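Transcription regulator (Haloarcula marismortui ATCC 43049, PDB 3CRJ) probably binds cis-regulatory DNA as a TetR-family regulator, most likely a repressor, and so controls transcription. Local coordinates at residues E71-S76 with D131-Y136; D75-V80 with L93-V98; T16-Q21 with Y44-A49. All coordinates share one frame; numbering follows the deposited sequence.

Overall arrangement
Interactions 1 and 2 start from the same piece of helix 58-78, share Asp75 and Ser76, and have centres about 9 Å apart. Phe73 CZ lies 3.8 Å from Leu96 CD2, and Val134 also reaches Leu96, so helices 58-78, 85-97 and 121-148 meet in one apolar cluster of the C-terminal part. Interaction 3 is set apart in the predicted helix-turn-helix region: its centre is about 25 Å from that of interaction 1 and about 28 Å from that of interaction 2, without touching either. Helix 58-78 follows helix 48-52 in the chain and runs from the presumed DNA-binding end to the other two contacts.

Interaction 1 of 3, residues E71-S76 with D131-Y136; sequences ERFVDS and DEYVRY
Val74 lays its CG2 methyl over one face of the Tyr133 ring, a CH-pi contact with CG2 3.5 Å from the centroid of that ring and 20° off its normal. The methyl is displaced toward the hydroxyl end, and Val74 CG1 stands 3.8 Å from Tyr133 OH. Phe73 comes instead at the rim of the tyrosine, near the plane of its ring, with CE2 3.9 Å from Tyr133 CE2. The same Phe73 CE2 lies 4.0 Å from Val134 CG2, so two successive residues on each helix interlock. Tyr133 holds CG anti to its own backbone N (chi1 -178°), which sends the ring across to helix 58-78, where it meets both neighbours. With only an alanine here, the Val74 methyl would probably lose its aromatic face and a gap open beside Phe73. The packed side holds Val74, Phe73, Tyr133 and buried Val134, with Leu96 of helix 85-97 touching Phe73 and Val134; facing outward, Glu71, Arg72 and Asp75 are exposed. On helix 121-148, Arg135 NH1 makes a salt bridge to Glu132 OE1 (2.7 Å), and its NH2 pairs with Glu157; Asp131 makes a salt bridge to Arg173 of the second subunit. The short helical segments run nearly parallel, 13° apart, with axes 11.6 Å from each other at closest approach, a spacing bridged mainly by the Phe73 and Tyr133 rings. Such packing belongs to the all-helical C-terminal domain of TetR-family regulators, into which the long helix following the DNA-binding region runs.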
ATOM      1  N   GLU A  71       4.608  -2.526  19.734  1.00 64.69           N
ATOM      2  CA  GLU A  71       5.497  -2.733  20.895  1.00 66.27           C
ATOM      3  C   GLU A  71       6.598  -3.731  20.560  1.00 66.73           C
ATOM      4  O   GLU A  71       7.768  -3.535  20.907  1.00 66.45           O
ATOM      5  CB  GLU A  71       4.731  -3.247  22.122  1.00 65.78           C
ATOM      6  CG  GLU A  71       3.779  -2.281  22.779  1.00 66.18           C
ATOM      7  CD  GLU A  71       3.023  -2.929  23.939  1.00 67.91           C
ATOM      8  OE1 GLU A  71       1.823  -3.258  23.768  1.00 69.10           O
ATOM      9  OE2 GLU A  71       3.629  -3.134  25.028  1.00 71.31           O
ATOM     10  N   ARG A  72       6.194  -4.821  19.913  1.00 67.85           N
ATOM     11  CA  ARG A  72       7.117  -5.830  19.409  1.00 68.94           C
ATOM     12  C   ARG A  72       8.167  -5.146  18.515  1.00 68.53           C
ATOM     13  O   ARG A  72       9.370  -5.418  18.619  1.00 68.86           O
ATOM     14  CB  ARG A  72       6.352  -6.903  18.619  1.00 69.39           C
ATOM     15  CG  ARG A  72       6.089  -8.247  19.310  1.00 72.77           C
ATOM     16  CD  ARG A  72       6.451  -9.339  18.270  1.00 78.78           C
ATOM     17  NE  ARG A  72       5.731 -10.616  18.374  1.00 82.07           N
ATOM     18  CZ  ARG A  72       5.490 -11.416  17.329  1.00 83.90           C
ATOM     19  NH1 ARG A  72       5.901 -11.050  16.115  1.00 85.08           N
ATOM     20  NH2 ARG A  72       4.825 -12.563  17.479  1.00 83.33           N
ATOM     21  N   PHE A  73       7.708  -4.246  17.651  1.00 68.07           N
ATOM     22  CA  PHE A  73       8.615  -3.544  16.749  1.00 68.01           C
ATOM     23  C   PHE A  73       9.531  -2.600  17.536  1.00 68.21           C
ATOM     24  O   PHE A  73      10.754  -2.613  17.350  1.00 68.16           O
ATOM     25  CB  PHE A  73       7.845  -2.783  15.675  1.00 67.15           C
ATOM     26  CG  PHE A  73       8.722  -1.970  14.782  1.00 66.55           C
ATOM     27  CD1 PHE A  73       9.472  -2.572  13.789  1.00 65.80           C
ATOM     28  CD2 PHE A  73       8.797  -0.595  14.925  1.00 66.30           C
ATOM     29  CE1 PHE A  73      10.289  -1.823  12.952  1.00 64.62           C
ATOM     30  CE2 PHE A  73       9.616   0.163  14.091  1.00 66.30           C
ATOM     31  CZ  PHE A  73      10.364  -0.458  13.108  1.00 65.66           C
ATOM     32  N   VAL A  74       8.925  -1.813  18.429  1.00 68.33           N
ATOM     33  CA  VAL A  74       9.645  -0.903  19.318  1.00 68.51           C
ATOM     34  C   VAL A  74      10.744  -1.628  20.110  1.00 68.57           C
ATOM     35  O   VAL A  74      11.879  -1.149  20.181  1.00 68.48           O
ATOM     36  CB  VAL A  74       8.654  -0.130  20.243  1.00 69.02           C
ATOM     37  CG1 VAL A  74       9.339   0.423  21.512  1.00 68.99           C
ATOM     38  CG2 VAL A  74       7.955   0.987  19.466  1.00 68.39           C
ATOM     39  N   ASP A  75      10.402  -2.787  20.672  1.00 68.67           N
ATOM     40  CA  ASP A  75      11.356  -3.644  21.377  1.00 68.39           C
ATOM     41  C   ASP A  75      12.598  -3.929  20.559  1.00 68.47           C
ATOM     42  O   ASP A  75      13.717  -3.686  21.019  1.00 68.35           O
ATOM     43  CB  ASP A  75      10.707  -4.976  21.749  1.00 68.46           C
ATOM     44  CG  ASP A  75      10.006  -4.939  23.091  1.00 67.81           C
ATOM     45  OD1 ASP A  75      10.056  -3.881  23.771  1.00 68.12           O
ATOM     46  OD2 ASP A  75       9.402  -5.975  23.454  1.00 64.59           O
ATOM     47  N   SER A  76      12.394  -4.435  19.345  1.00 68.56           N
ATOM     48  CA  SER A  76      13.500  -4.887  18.497  1.00 68.88           C
ATOM     49  C   SER A  76      14.440  -3.746  18.120  1.00 68.25           C
ATOM     50  O   SER A  76      15.647  -3.960  18.007  1.00 68.34           O
ATOM     51  CB  SER A  76      12.973  -5.573  17.242  1.00 69.26           C
ATOM     52  OG  SER A  76      12.228  -4.649  16.456  1.00 71.94           O
ATOM     53  N   ASP A 131       3.184   4.684  11.864  1.00 60.81           N
ATOM     54  CA  ASP A 131       3.859   5.559  10.936  1.00 61.30           C
ATOM     55  C   ASP A 131       4.675   6.644  11.652  1.00 62.29           C
ATOM     56  O   ASP A 131       5.850   6.782  11.332  1.00 63.27           O
ATOM     57  CB  ASP A 131       2.855   6.166   9.980  1.00 61.32           C
ATOM     58  CG  ASP A 131       3.505   6.896   8.840  1.00 62.47           C
ATOM     59  OD1 ASP A 131       4.297   6.300   8.068  1.00 65.41           O
ATOM     60  OD2 ASP A 131       3.197   8.084   8.699  1.00 63.87           O
ATOM     61  N   GLU A 132       4.090   7.382  12.619  1.00 62.29           N
ATOM     62  CA  GLU A 132       4.835   8.430  13.358  1.00 62.56           C
ATOM     63  C   GLU A 132       6.095   7.907  14.041  1.00 62.34           C
ATOM     64  O   GLU A 132       7.125   8.593  14.072  1.00 61.60           O
ATOM     65  CB  GLU A 132       3.993   9.155  14.423  1.00 62.29           C
ATOM     66  CG  GLU A 132       2.787   9.938  13.950  1.00 66.03           C
ATOM     67  CD  GLU A 132       3.098  11.205  13.145  1.00 72.23           C
ATOM     68  OE1 GLU A 132       4.147  11.281  12.447  1.00 74.55           O
ATOM     69  OE2 GLU A 132       2.242  12.128  13.184  1.00 75.21           O
ATOM     70  N   TYR A 133       5.999   6.702  14.594  1.00 62.45           N
ATOM     71  CA  TYR A 133       7.107   6.128  15.325  1.00 63.04           C
ATOM     72  C   TYR A 133       8.276   5.875  14.391  1.00 62.74           C
ATOM     73  O   TYR A 133       9.439   6.173  14.729  1.00 62.71           O
ATOM     74  CB  TYR A 133       6.712   4.815  16.001  1.00 64.47           C
ATOM     75  CG  TYR A 133       7.854   4.242  16.790  1.00 66.26           C
ATOM     76  CD1 TYR A 133       8.153   4.735  18.071  1.00 67.07           C
ATOM     77  CD2 TYR A 133       8.674   3.242  16.252  1.00 67.72           C
ATOM     78  CE1 TYR A 133       9.224   4.235  18.803  1.00 67.78           C
ATOM     79  CE2 TYR A 133       9.771   2.735  16.977  1.00 68.70           C
ATOM     80  CZ  TYR A 133      10.030   3.236  18.252  1.00 68.44           C
ATOM     81  OH  TYR A 133      11.075   2.726  19.006  1.00 69.70           O
ATOM     82  N   VAL A 134       7.954   5.336  13.214  1.00 61.50           N
ATOM     83  CA  VAL A 134       8.957   5.033  12.212  1.00 60.44           C
ATOM     84  C   VAL A 134       9.557   6.325  11.728  1.00 60.56           C
ATOM     85  O   VAL A 134      10.767   6.486  11.746  1.00 61.07           O
ATOM     86  CB  VAL A 134       8.377   4.179  11.058  1.00 60.52           C
ATOM     87  CG1 VAL A 134       9.366   4.066   9.895  1.00 58.79           C
ATOM     88  CG2 VAL A 134       7.969   2.779  11.585  1.00 57.64           C
ATOM     89  N   ARG A 135       8.704   7.260  11.334  1.00 60.65           N
ATOM     90  CA  ARG A 135       9.114   8.620  10.989  1.00 60.94           C
ATOM     91  C   ARG A 135      10.081   9.241  12.038  1.00 61.22           C
ATOM     92  O   ARG A 135      11.175   9.704  11.686  1.00 61.25           O
ATOM     93  CB  ARG A 135       7.854   9.458  10.816  1.00 61.12           C
ATOM     94  CG  ARG A 135       8.038  10.827  10.214  1.00 62.97           C
ATOM     95  CD  ARG A 135       6.756  11.660  10.399  1.00 66.28           C
ATOM     96  NE  ARG A 135       7.047  13.083  10.626  1.00 68.57           N
ATOM     97  CZ  ARG A 135       6.680  13.785  11.701  1.00 70.50           C
ATOM     98  NH1 ARG A 135       5.979  13.236  12.702  1.00 72.16           N
ATOM     99  NH2 ARG A 135       7.025  15.062  11.778  1.00 71.90           N
ATOM    100  N   TYR A 136       9.695   9.231  13.319  1.00 61.06           N
ATOM    101  CA  TYR A 136      10.570   9.726  14.366  1.00 60.40           C
ATOM    102  C   TYR A 136      11.927   9.024  14.342  1.00 60.98           C
ATOM    103  O   TYR A 136      12.950   9.680  14.343  1.00 61.47           O
ATOM    104  CB  TYR A 136       9.927   9.631  15.751  1.00 59.62           C
ATOM    105  CG  TYR A 136      10.829  10.095  16.903  1.00 59.19           C
ATOM    106  CD1 TYR A 136      10.675  11.349  17.490  1.00 58.04           C
ATOM    107  CD2 TYR A 136      11.832   9.259  17.410  1.00 58.96           C
ATOM    108  CE1 TYR A 136      11.505  11.756  18.556  1.00 59.60           C
ATOM    109  CE2 TYR A 136      12.667   9.649  18.453  1.00 57.47           C
ATOM    110  CZ  TYR A 136      12.508  10.892  19.036  1.00 59.72           C
ATOM    111  OH  TYR A 136      13.358  11.256  20.092  1.00 59.52           O
TER

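Interaction 2 of 3, residues D75-V80 with L93-V98; sequences DSIHDV and LDELLV
Glu95 meets Ile77 through its aliphatic part and approaches Ser76 only at its tip. Its CB lies 3.9 Å from Ile77 CD1, and CG comes nearer to the same methyl, at 3.6 Å. The isoleucine and glutamate chains run antiparallel alongside one another, methylene against methyl. Ile77 CG1 stands beside its own backbone N (chi1 -58°), which lets CD1 rather than CG2 reach the glutamate. The glutamate chain bends at chi2 (61°) instead of running extended, carrying the carboxylate off the isoleucine toward Ser76. OE1 then stands 4.1 Å from Ser76 OG, a loose polar approach, whereas OE2 is held by a salt bridge to Lys99 NZ, a little farther along the chain. The serine hydroxyl has its stronger partner one turn back, where OG donates to the carbonyl oxygen of Phe73. In the TetR fold this is where the long helix leaving the DNA-binding region packs against the next helix of the C-terminal domain: helices 58-78 and 85-97 are consecutive, joined by a short connection. Ile77 itself is buried, and it also packs on Met137 of helix 121-148. Near the end of helix 85-97, Asp94 O receives two backbone bonds, from Leu97 N and Val98 N.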
ATOM      1  N   ASP A  75      10.402  -2.787  20.672  1.00 68.67           N
ATOM      2  CA  ASP A  75      11.356  -3.644  21.377  1.00 68.39           C
ATOM      3  C   ASP A  75      12.598  -3.929  20.559  1.00 68.47           C
ATOM      4  O   ASP A  75      13.717  -3.686  21.019  1.00 68.35           O
ATOM      5  CB  ASP A  75      10.707  -4.976  21.749  1.00 68.46           C
ATOM      6  CG  ASP A  75      10.006  -4.939  23.091  1.00 67.81           C
ATOM      7  OD1 ASP A  75      10.056  -3.881  23.771  1.00 68.12           O
ATOM      8  OD2 ASP A  75       9.402  -5.975  23.454  1.00 64.59           O
ATOM      9  N   SER A  76      12.394  -4.435  19.345  1.00 68.56           N
ATOM     10  CA  SER A  76      13.500  -4.887  18.497  1.00 68.88           C
ATOM     11  C   SER A  76      14.440  -3.746  18.120  1.00 68.25           C
ATOM     12  O   SER A  76      15.647  -3.960  18.007  1.00 68.34           O
ATOM     13  CB  SER A  76      12.973  -5.573  17.242  1.00 69.26           C
ATOM     14  OG  SER A  76      12.228  -4.649  16.456  1.00 71.94           O
ATOM     15  N   ILE A  77      13.876  -2.547  17.932  1.00 67.50           N
ATOM     16  CA  ILE A  77      14.661  -1.320  17.716  1.00 66.49           C
ATOM     17  C   ILE A  77      15.481  -0.902  18.948  1.00 66.30           C
ATOM     18  O   ILE A  77      16.640  -0.512  18.809  1.00 65.96           O
ATOM     19  CB  ILE A  77      13.780  -0.140  17.244  1.00 66.47           C
ATOM     20  CG1 ILE A  77      13.035  -0.494  15.944  1.00 66.14           C
ATOM     21  CG2 ILE A  77      14.614   1.138  17.076  1.00 65.39           C
ATOM     22  CD1 ILE A  77      13.940  -0.883  14.729  1.00 64.92           C
ATOM     23  N   HIS A  78      14.895  -0.997  20.146  1.00 65.87           N
ATOM     24  CA  HIS A  78      15.659  -0.764  21.375  1.00 65.83           C
ATOM     25  C   HIS A  78      16.858  -1.707  21.435  1.00 65.96           C
ATOM     26  O   HIS A  78      17.795  -1.463  22.176  1.00 65.80           O
ATOM     27  CB  HIS A  78      14.806  -0.950  22.640  1.00 65.66           C
ATOM     28  CG  HIS A  78      13.749   0.096  22.836  1.00 65.40           C
ATOM     29  ND1 HIS A  78      13.758   1.309  22.170  1.00 64.44           N
ATOM     30  CD2 HIS A  78      12.662   0.120  23.648  1.00 64.87           C
ATOM     31  CE1 HIS A  78      12.714   2.026  22.553  1.00 64.93           C
ATOM     32  NE2 HIS A  78      12.034   1.329  23.452  1.00 65.18           N
ATOM     33  N   ASP A  79      16.812  -2.786  20.655  1.00 66.32           N
ATOM     34  CA  ASP A  79      17.923  -3.732  20.577  1.00 66.61           C
ATOM     35  C   ASP A  79      19.090  -3.128  19.843  1.00 66.59           C
ATOM     36  O   ASP A  79      20.237  -3.438  20.151  1.00 66.82           O
ATOM     37  CB  ASP A  79      17.521  -5.025  19.864  1.00 66.64           C
ATOM     38  CG  ASP A  79      16.975  -6.077  20.809  1.00 67.13           C
ATOM     39  OD1 ASP A  79      17.008  -5.877  22.050  1.00 66.89           O
ATOM     40  OD2 ASP A  79      16.502  -7.114  20.292  1.00 68.17           O
ATOM     41  N   VAL A  80      18.807  -2.280  18.858  1.00 66.38           N
ATOM     42  CA  VAL A  80      19.889  -1.600  18.140  1.00 66.14           C
ATOM     43  C   VAL A  80      20.382  -0.335  18.884  1.00 65.44           C
ATOM     44  O   VAL A  80      19.758   0.729  18.838  1.00 65.66           O
ATOM     45  CB  VAL A  80      19.550  -1.374  16.623  1.00 66.16           C
ATOM     46  CG1 VAL A  80      18.134  -0.889  16.436  1.00 66.24           C
ATOM     47  CG2 VAL A  80      20.572  -0.443  15.955  1.00 66.35           C
ATOM     48  N   LEU A  93      16.470   0.322   8.229  1.00 57.98           N
ATOM     49  CA  LEU A  93      15.935  -0.123   6.967  1.00 58.29           C
ATOM     50  C   LEU A  93      15.860  -1.631   6.891  1.00 58.55           C
ATOM     51  O   LEU A  93      14.861  -2.154   6.399  1.00 58.44           O
ATOM     52  CB  LEU A  93      16.727   0.426   5.793  1.00 58.08           C
ATOM     53  CG  LEU A  93      16.541   1.929   5.698  1.00 59.13           C
ATOM     54  CD1 LEU A  93      17.542   2.512   4.686  1.00 57.00           C
ATOM     55  CD2 LEU A  93      15.052   2.269   5.388  1.00 56.93           C
ATOM     56  N   ASP A  94      16.896  -2.326   7.364  1.00 58.84           N
ATOM     57  CA  ASP A  94      16.848  -3.780   7.414  1.00 59.81           C
ATOM     58  C   ASP A  94      15.672  -4.227   8.242  1.00 60.31           C
ATOM     59  O   ASP A  94      14.886  -5.055   7.808  1.00 60.51           O
ATOM     60  CB  ASP A  94      18.111  -4.354   7.991  1.00 59.74           C
ATOM     61  CG  ASP A  94      19.283  -4.179   7.081  1.00 61.58           C
ATOM     62  OD1 ASP A  94      19.110  -3.659   5.947  1.00 62.46           O
ATOM     63  OD2 ASP A  94      20.395  -4.547   7.524  1.00 63.91           O
ATOM     64  N   GLU A  95      15.524  -3.633   9.413  1.00 61.22           N
ATOM     65  CA  GLU A  95      14.429  -3.964  10.299  1.00 62.48           C
ATOM     66  C   GLU A  95      13.059  -3.821   9.628  1.00 62.63           C
ATOM     67  O   GLU A  95      12.182  -4.666   9.806  1.00 63.74           O
ATOM     68  CB  GLU A  95      14.507  -3.116  11.551  1.00 62.41           C
ATOM     69  CG  GLU A  95      14.073  -3.860  12.760  1.00 66.46           C
ATOM     70  CD  GLU A  95      14.943  -5.076  13.045  1.00 71.32           C
ATOM     71  OE1 GLU A  95      14.363  -6.158  13.318  1.00 72.43           O
ATOM     72  OE2 GLU A  95      16.198  -4.956  12.989  1.00 73.66           O
ATOM     73  N   LEU A  96      12.886  -2.780   8.834  1.00 62.47           N
ATOM     74  CA  LEU A  96      11.593  -2.503   8.229  1.00 62.27           C
ATOM     75  C   LEU A  96      11.388  -3.283   6.927  1.00 62.63           C
ATOM     76  O   LEU A  96      10.252  -3.525   6.521  1.00 62.39           O
ATOM     77  CB  LEU A  96      11.459  -1.005   7.950  1.00 61.85           C
ATOM     78  CG  LEU A  96      11.365  -0.027   9.115  1.00 59.93           C
ATOM     79  CD1 LEU A  96      12.119   1.260   8.812  1.00 56.71           C
ATOM     80  CD2 LEU A  96       9.914   0.240   9.395  1.00 56.76           C
ATOM     81  N   LEU A  97      12.479  -3.685   6.282  1.00 63.27           N
ATOM     82  CA  LEU A  97      12.389  -4.254   4.927  1.00 64.18           C
ATOM     83  C   LEU A  97      12.920  -5.669   4.752  1.00 65.44           C
ATOM     84  O   LEU A  97      12.450  -6.368   3.883  1.00 65.97           O
ATOM     85  CB  LEU A  97      13.012  -3.326   3.877  1.00 63.63           C
ATOM     86  CG  LEU A  97      12.141  -2.419   3.003  1.00 62.43           C
ATOM     87  CD1 LEU A  97      10.728  -2.297   3.501  1.00 62.06           C
ATOM     88  CD2 LEU A  97      12.786  -1.058   2.853  1.00 59.32           C
ATOM     89  N   VAL A  98      13.886  -6.105   5.550  1.00 67.28           N
ATOM     90  CA  VAL A  98      14.345  -7.493   5.429  1.00 69.06           C
ATOM     91  C   VAL A  98      13.661  -8.464   6.403  1.00 70.49           C
ATOM     92  O   VAL A  98      13.246  -9.549   5.999  1.00 70.88           O
ATOM     93  CB  VAL A  98      15.885  -7.616   5.442  1.00 68.57           C
ATOM     94  CG1 VAL A  98      16.487  -6.426   4.722  1.00 67.70           C
ATOM     95  CG2 VAL A  98      16.411  -7.708   6.859  1.00 69.41           C
TER

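Interaction 3 of 3, residues T16-Q21 with Y44-A49; sequences TEEIMQ and YGKSTA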
ATOM      1  N   THR A  16      -3.481 -11.209  28.401  1.00 65.63           N
ATOM      2  CA  THR A  16      -3.415 -10.306  27.266  1.00 64.45           C
ATOM      3  C   THR A  16      -2.442 -10.879  26.217  1.00 63.61           C
ATOM      4  O   THR A  16      -2.822 -11.094  25.062  1.00 63.32           O
ATOM      5  CB  THR A  16      -3.004  -8.889  27.763  1.00 64.68           C
ATOM      6  OG1 THR A  16      -3.934  -8.454  28.765  1.00 64.63           O
ATOM      7  CG2 THR A  16      -2.981  -7.871  26.641  1.00 64.97           C
ATOM      8  N   GLU A  17      -1.213 -11.165  26.649  1.00 62.64           N
ATOM      9  CA  GLU A  17      -0.165 -11.752  25.811  1.00 62.02           C
ATOM     10  C   GLU A  17      -0.559 -13.079  25.146  1.00 61.59           C
ATOM     11  O   GLU A  17      -0.419 -13.237  23.930  1.00 61.56           O
ATOM     12  CB  GLU A  17       1.095 -11.944  26.643  1.00 62.14           C
ATOM     13  CG  GLU A  17       2.100 -10.815  26.537  1.00 63.15           C
ATOM     14  CD  GLU A  17       3.301 -11.206  25.692  1.00 63.77           C
ATOM     15  OE1 GLU A  17       3.109 -11.912  24.685  1.00 63.71           O
ATOM     16  OE2 GLU A  17       4.439 -10.823  26.043  1.00 64.01           O
ATOM     17  N   GLU A  18      -1.042 -14.030  25.943  1.00 60.91           N
ATOM     18  CA  GLU A  18      -1.558 -15.287  25.415  1.00 60.52           C
ATOM     19  C   GLU A  18      -2.674 -15.032  24.415  1.00 60.16           C
ATOM     20  O   GLU A  18      -2.763 -15.733  23.401  1.00 59.85           O
ATOM     21  CB  GLU A  18      -2.123 -16.160  26.531  1.00 60.79           C
ATOM     22  CG  GLU A  18      -1.176 -17.135  27.172  1.00 61.08           C
ATOM     23  CD  GLU A  18      -1.940 -18.151  27.993  1.00 62.70           C
ATOM     24  OE1 GLU A  18      -2.546 -19.055  27.383  1.00 65.69           O
ATOM     25  OE2 GLU A  18      -1.962 -18.047  29.236  1.00 61.96           O
ATOM     26  N   ILE A  19      -3.526 -14.040  24.705  1.00 59.73           N
ATOM     27  CA  ILE A  19      -4.591 -13.654  23.765  1.00 59.54           C
ATOM     28  C   ILE A  19      -4.054 -12.964  22.508  1.00 59.61           C
ATOM     29  O   ILE A  19      -4.525 -13.254  21.414  1.00 59.05           O
ATOM     30  CB  ILE A  19      -5.738 -12.836  24.421  1.00 59.58           C
ATOM     31  CG1 ILE A  19      -6.593 -13.741  25.332  1.00 59.49           C
ATOM     32  CG2 ILE A  19      -6.623 -12.219  23.348  1.00 59.05           C
ATOM     33  CD1 ILE A  19      -7.706 -13.017  26.118  1.00 58.86           C
HETATM   34  N   MSE A  20      -3.074 -12.068  22.656  1.00 59.89           N
HETATM   35  CA  MSE A  20      -2.448 -11.465  21.484  1.00 60.30           C
HETATM   36  C   MSE A  20      -1.853 -12.549  20.587  1.00 59.77           C
HETATM   37  O   MSE A  20      -2.064 -12.554  19.389  1.00 59.44           O
HETATM   38  CB  MSE A  20      -1.395 -10.439  21.873  1.00 60.97           C
HETATM   39  CG  MSE A  20      -1.952  -9.137  22.484  1.00 64.99           C
HETATM   40 SE   MSE A  20      -3.393  -8.197  21.489  1.00 73.69          SE
HETATM   41  CE  MSE A  20      -4.962  -9.235  21.997  1.00 68.80           C
ATOM     42  N   GLN A  21      -1.142 -13.496  21.182  1.00 59.64           N
ATOM     43  CA  GLN A  21      -0.581 -14.612  20.422  1.00 59.40           C
ATOM     44  C   GLN A  21      -1.640 -15.428  19.673  1.00 59.00           C
ATOM     45  O   GLN A  21      -1.489 -15.702  18.491  1.00 59.44           O
ATOM     46  CB  GLN A  21       0.283 -15.480  21.324  1.00 59.13           C
ATOM     47  CG  GLN A  21       1.618 -14.852  21.604  1.00 60.28           C
ATOM     48  CD  GLN A  21       2.192 -15.277  22.928  1.00 62.31           C
ATOM     49  OE1 GLN A  21       2.450 -14.444  23.789  1.00 64.07           O
ATOM     50  NE2 GLN A  21       2.393 -16.577  23.108  1.00 63.36           N
ATOM     51  N   TYR A  44      -6.837 -19.696  21.535  1.00 63.17           N
ATOM     52  CA  TYR A  44      -6.408 -19.348  22.883  1.00 62.54           C
ATOM     53  C   TYR A  44      -6.558 -20.555  23.805  1.00 62.40           C
ATOM     54  O   TYR A  44      -5.787 -20.732  24.744  1.00 62.25           O
ATOM     55  CB  TYR A  44      -7.216 -18.134  23.353  1.00 62.29           C
ATOM     56  CG  TYR A  44      -7.071 -17.703  24.790  1.00 61.51           C
ATOM     57  CD1 TYR A  44      -5.813 -17.534  25.387  1.00 61.93           C
ATOM     58  CD2 TYR A  44      -8.196 -17.389  25.536  1.00 60.43           C
ATOM     59  CE1 TYR A  44      -5.690 -17.104  26.723  1.00 61.24           C
ATOM     60  CE2 TYR A  44      -8.090 -16.952  26.873  1.00 61.49           C
ATOM     61  CZ  TYR A  44      -6.841 -16.810  27.457  1.00 61.84           C
ATOM     62  OH  TYR A  44      -6.760 -16.377  28.767  1.00 61.92           O
ATOM     63  N   GLY A  45      -7.537 -21.399  23.501  1.00 62.30           N
ATOM     64  CA  GLY A  45      -7.704 -22.672  24.190  1.00 62.22           C
ATOM     65  C   GLY A  45      -8.702 -22.553  25.312  1.00 62.27           C
ATOM     66  O   GLY A  45      -9.099 -23.553  25.913  1.00 62.31           O
ATOM     67  N   LYS A  46      -9.110 -21.321  25.589  1.00 62.54           N
ATOM     68  CA  LYS A  46     -10.125 -21.054  26.595  1.00 62.75           C
ATOM     69  C   LYS A  46     -11.471 -20.692  25.981  1.00 62.16           C
ATOM     70  O   LYS A  46     -11.567 -20.450  24.786  1.00 62.60           O
ATOM     71  CB  LYS A  46      -9.661 -19.955  27.550  1.00 63.05           C
ATOM     72  CG  LYS A  46      -8.976 -20.477  28.810  1.00 65.26           C
ATOM     73  CD  LYS A  46      -7.468 -20.303  28.731  1.00 68.90           C
ATOM     74  CE  LYS A  46      -6.806 -20.573  30.097  1.00 71.14           C
ATOM     75  NZ  LYS A  46      -5.469 -19.885  30.227  1.00 71.48           N
ATOM     76  N   SER A  47     -12.507 -20.711  26.815  1.00 61.87           N
ATOM     77  CA  SER A  47     -13.842 -20.201  26.507  1.00 61.28           C
ATOM     78  C   SER A  47     -13.862 -18.871  25.747  1.00 61.09           C
ATOM     79  O   SER A  47     -12.970 -18.036  25.897  1.00 60.55           O
ATOM     80  CB  SER A  47     -14.600 -20.001  27.812  1.00 61.31           C
ATOM     81  OG  SER A  47     -15.622 -19.041  27.637  1.00 62.06           O
ATOM     82  N   THR A  48     -14.918 -18.671  24.963  1.00 60.76           N
ATOM     83  CA  THR A  48     -15.109 -17.425  24.236  1.00 60.40           C
ATOM     84  C   THR A  48     -15.198 -16.232  25.205  1.00 59.90           C
ATOM     85  O   THR A  48     -14.642 -15.182  24.950  1.00 60.57           O
ATOM     86  CB  THR A  48     -16.315 -17.524  23.260  1.00 60.10           C
ATOM     87  OG1 THR A  48     -16.299 -16.418  22.366  1.00 61.91           O
ATOM     88  CG2 THR A  48     -17.610 -17.513  23.965  1.00 60.97           C
ATOM     89  N   ALA A  49     -15.842 -16.435  26.341  1.00 59.32           N
ATOM     90  CA  ALA A  49     -15.998 -15.415  27.368  1.00 59.18           C
ATOM     91  C   ALA A  49     -14.697 -15.088  28.093  1.00 58.94           C
ATOM     92  O   ALA A  49     -14.603 -14.075  28.774  1.00 59.06           O
ATOM     93  CB  ALA A  49     -17.072 -15.847  28.382  1.00 58.74           C
TER
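Tyr44 places CG anti to its backbone N (chi1 172°), which swings the ring toward helix 12-30, and Ile19, with chi1 -72°, sets CG1 beside its own N and over one face of that ring. Ile19 CG1 sits almost exactly over the ring centre, 3.6 Å from the Tyr44 centroid and 7° off the normal, a CH-pi contact. Beyond it, Ile19 CD1 continues over the outer part of the same face, 4.0 Å from Tyr44 CE2. The opposite face carries the Lys46 chain, whose CD lies 3.7 Å above the plane, displaced toward the rim. Glu18 CB approaches at the ring edge, 3.7 Å from Tyr44 CE1, while Glu18 OE1 comes within 3.8 Å of that CE1 from out of the ring plane, on the lysine side. The aromatic ring is thus sandwiched between an isoleucine and a lysine chain and flanked by a glutamate. This contact joins helix 12-30 to the turn of the predicted helix-turn-helix motif, in which helix 37-44 ends at Tyr44 and helix 48-52 begins soon after. Gly45 leaves the first of these helices with positive phi, a conformation in which a side chain would collide with the carbonyl oxygen of Tyr44. Ser47 is the N-cap of the second, its OG accepting from Ala49 N at 2.9 Å. In TetR-family proteins the second helix of this motif is the one that reads DNA, consistent with a similar role for 48-52 here. Tyr44 also rests on Gln15 and Ala22, and Ile19 touches Tyr54 and Tyr55. At the outer rim Lys46 NZ stands 4.1 Å from Glu18 OE2, opposite charges near each other yet beyond salt-bridge distance, with the two chains set roughly perpendicular.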